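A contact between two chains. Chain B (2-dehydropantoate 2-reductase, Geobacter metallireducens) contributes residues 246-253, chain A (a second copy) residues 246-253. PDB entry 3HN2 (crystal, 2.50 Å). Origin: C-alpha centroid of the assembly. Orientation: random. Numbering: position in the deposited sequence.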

# COMPACT_ATOMS: atom_id res chain seq x y z
N LEU B 246 5.76 -3.28 -6.87
CA LEU B 246 5.73 -1.95 -7.46
C LEU B 246 4.39 -1.27 -7.18
O LEU B 246 4.35 -0.10 -6.78
CB LEU B 246 5.98 -2.03 -8.96
CG LEU B 246 6.97 -1.06 -9.61
CD1 LEU B 246 8.38 -1.26 -9.07
CD2 LEU B 246 6.96 -1.25 -11.12
N GLU B 247 3.30 -2.01 -7.37
CA GLU B 247 1.95 -1.54 -7.09
C GLU B 247 1.65 -1.44 -5.59
O GLU B 247 0.83 -0.63 -5.17
CB GLU B 247 0.91 -2.45 -7.76
CG GLU B 247 0.86 -2.30 -9.28
CD GLU B 247 0.33 -3.55 -9.97
OE1 GLU B 247 0.49 -3.64 -11.21
OE2 GLU B 247 -0.23 -4.44 -9.29
N PHE B 248 2.34 -2.27 -4.81
CA PHE B 248 2.24 -2.30 -3.35
C PHE B 248 2.72 -0.99 -2.73
O PHE B 248 2.04 -0.40 -1.90
CB PHE B 248 3.05 -3.49 -2.82
CG PHE B 248 3.07 -3.62 -1.32
CD1 PHE B 248 2.00 -4.18 -0.64
CD2 PHE B 248 4.20 -3.22 -0.59
CE1 PHE B 248 2.03 -4.32 0.75
CE2 PHE B 248 4.24 -3.36 0.79
CZ PHE B 248 3.15 -3.91 1.47
N THR B 249 3.90 -0.54 -3.17
CA THR B 249 4.56 0.67 -2.66
C THR B 249 3.84 1.93 -3.13
O THR B 249 3.96 2.99 -2.51
CB THR B 249 6.04 0.72 -3.12
OG1 THR B 249 6.57 -0.60 -3.19
CG2 THR B 249 6.89 1.55 -2.15
N ASP B 250 3.10 1.81 -4.23
CA ASP B 250 2.37 2.91 -4.85
C ASP B 250 1.22 3.44 -3.98
O ASP B 250 0.70 4.53 -4.23
CB ASP B 250 1.83 2.46 -6.22
CG ASP B 250 2.03 3.51 -7.30
OD1 ASP B 250 2.40 3.12 -8.44
OD2 ASP B 250 1.80 4.71 -7.04
N ALA B 251 0.84 2.66 -2.97
CA ALA B 251 -0.21 3.06 -2.04
C ALA B 251 0.31 3.29 -0.61
O ALA B 251 -0.45 3.21 0.36
CB ALA B 251 -1.33 2.04 -2.04
N MET B 252 1.61 3.58 -0.50
CA MET B 252 2.24 3.88 0.79
C MET B 252 2.34 5.38 1.03
O MET B 252 2.75 5.81 2.12
CB MET B 252 3.63 3.26 0.86
CG MET B 252 3.67 1.85 1.40
SD MET B 252 5.32 1.18 1.31
CE MET B 252 5.19 -0.24 2.39
N GLY B 253 1.98 6.17 0.02
CA GLY B 253 2.08 7.62 0.08
C GLY B 253 3.51 8.12 0.19
O GLY B 253 4.40 7.65 -0.52
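Chain A, residues 246-253: LEFTDAMG

Contact between residues 246-253 of two copies of 2-dehydropantoate 2-reductase, the same segment meeting itself about an approximate twofold. In chain A, as in chain B, the stretch enters as the last part of a helix and leaves through a type I turn, from Thr A249 to Met A252, closed by Met A252 N to Thr A249 O at 3.3 Å; the matching turn of chain B is closed by Met B252 N to Thr B249 O at 3.1 Å. The two stretches run in broadly the same direction, and like residues lie across from like: the CA atoms of Phe B248 and Phe A248 are 5.7 Å apart, those of Met B252 and Met A252 5.4 Å. Together the two stretches bury 346 Å².

Apolar packing dominates. Each phenylalanine, with chi1 in t, starts sideways from its backbone but carries its ring to the partner, where an alanine CB points toward it. Phe A248 CZ lies 3.6 Å from Ala B251 CB, and Phe B248 CZ lies 3.7 Å from Ala A251 CB. The second pair is a CH-pi contact, with Ala A251 CB over one face of the Phe B248 ring, 4.0 Å from its centroid. Met A252 CG also reaches Ala B251 CB at 4.0 Å, as Met B252 CG does Ala A251 CB.

Ring edges meet backbone: Phe A248 CE1 is 3.3 Å from Glu B247 O, and Phe B248 CE1 is 3.4 Å from Glu A247 O.

No hydrogen bond crosses the contact. Ala A251 O and Ala B251 O approach to 3.0 Å, but both are acceptors and cannot bond to each other. Instead each faces a CA-H group of the other chain: Met A252 CA to Ala B251 O and Met B252 CA to Ala A251 O, both 3.5 Å, with angles at hydrogen of 151° and 157°.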

# COMPACT_ATOMS: atom_id res chain seq x y z
N LEU A 246 -6.07 -7.69 0.31
CA LEU A 246 -5.99 -7.74 1.76
C LEU A 246 -4.64 -7.15 2.18
O LEU A 246 -4.58 -6.29 3.06
CB LEU A 246 -6.14 -9.19 2.22
CG LEU A 246 -6.90 -9.59 3.49
CD1 LEU A 246 -8.14 -8.74 3.77
CD2 LEU A 246 -7.29 -11.06 3.39
N GLU A 247 -3.57 -7.59 1.52
CA GLU A 247 -2.21 -7.13 1.80
C GLU A 247 -1.93 -5.73 1.24
O GLU A 247 -1.15 -4.98 1.83
CB GLU A 247 -1.17 -8.12 1.27
CG GLU A 247 -1.08 -9.44 2.04
CD GLU A 247 -0.10 -10.43 1.41
OE1 GLU A 247 -0.10 -11.61 1.82
OE2 GLU A 247 0.67 -10.02 0.51
N PHE A 248 -2.54 -5.41 0.10
CA PHE A 248 -2.38 -4.11 -0.56
C PHE A 248 -2.93 -2.97 0.29
O PHE A 248 -2.27 -1.95 0.46
CB PHE A 248 -3.06 -4.13 -1.94
CG PHE A 248 -3.17 -2.79 -2.61
CD1 PHE A 248 -2.08 -2.24 -3.28
CD2 PHE A 248 -4.38 -2.10 -2.62
CE1 PHE A 248 -2.18 -1.01 -3.91
CE2 PHE A 248 -4.49 -0.86 -3.25
CZ PHE A 248 -3.39 -0.32 -3.90
N THR A 249 -4.13 -3.17 0.85
CA THR A 249 -4.81 -2.16 1.66
C THR A 249 -4.11 -1.98 3.02
O THR A 249 -4.25 -0.95 3.66
CB THR A 249 -6.32 -2.51 1.85
OG1 THR A 249 -6.79 -3.23 0.71
CG2 THR A 249 -7.18 -1.27 1.99
N ASP A 250 -3.33 -2.99 3.41
CA ASP A 250 -2.59 -2.99 4.67
C ASP A 250 -1.36 -2.07 4.64
O ASP A 250 -0.74 -1.81 5.68
CB ASP A 250 -2.15 -4.43 4.99
CG ASP A 250 -2.31 -4.78 6.46
OD1 ASP A 250 -2.52 -5.97 6.76
OD2 ASP A 250 -2.23 -3.87 7.32
N ALA A 251 -1.01 -1.58 3.45
CA ALA A 251 0.11 -0.65 3.27
C ALA A 251 -0.36 0.80 3.17
O ALA A 251 0.41 1.69 2.80
CB ALA A 251 0.91 -1.03 2.03
N MET A 252 -1.63 1.03 3.49
CA MET A 252 -2.26 2.32 3.28
C MET A 252 -2.40 3.09 4.57
O MET A 252 -2.83 4.24 4.55
CB MET A 252 -3.64 2.14 2.66
CG MET A 252 -3.65 1.90 1.17
SD MET A 252 -5.33 1.54 0.68
CE MET A 252 -5.41 2.26 -0.97
N GLY A 253 -2.05 2.44 5.68
CA GLY A 253 -2.18 3.02 7.01
C GLY A 253 -3.60 3.46 7.32
O GLY A 253 -4.55 2.70 7.11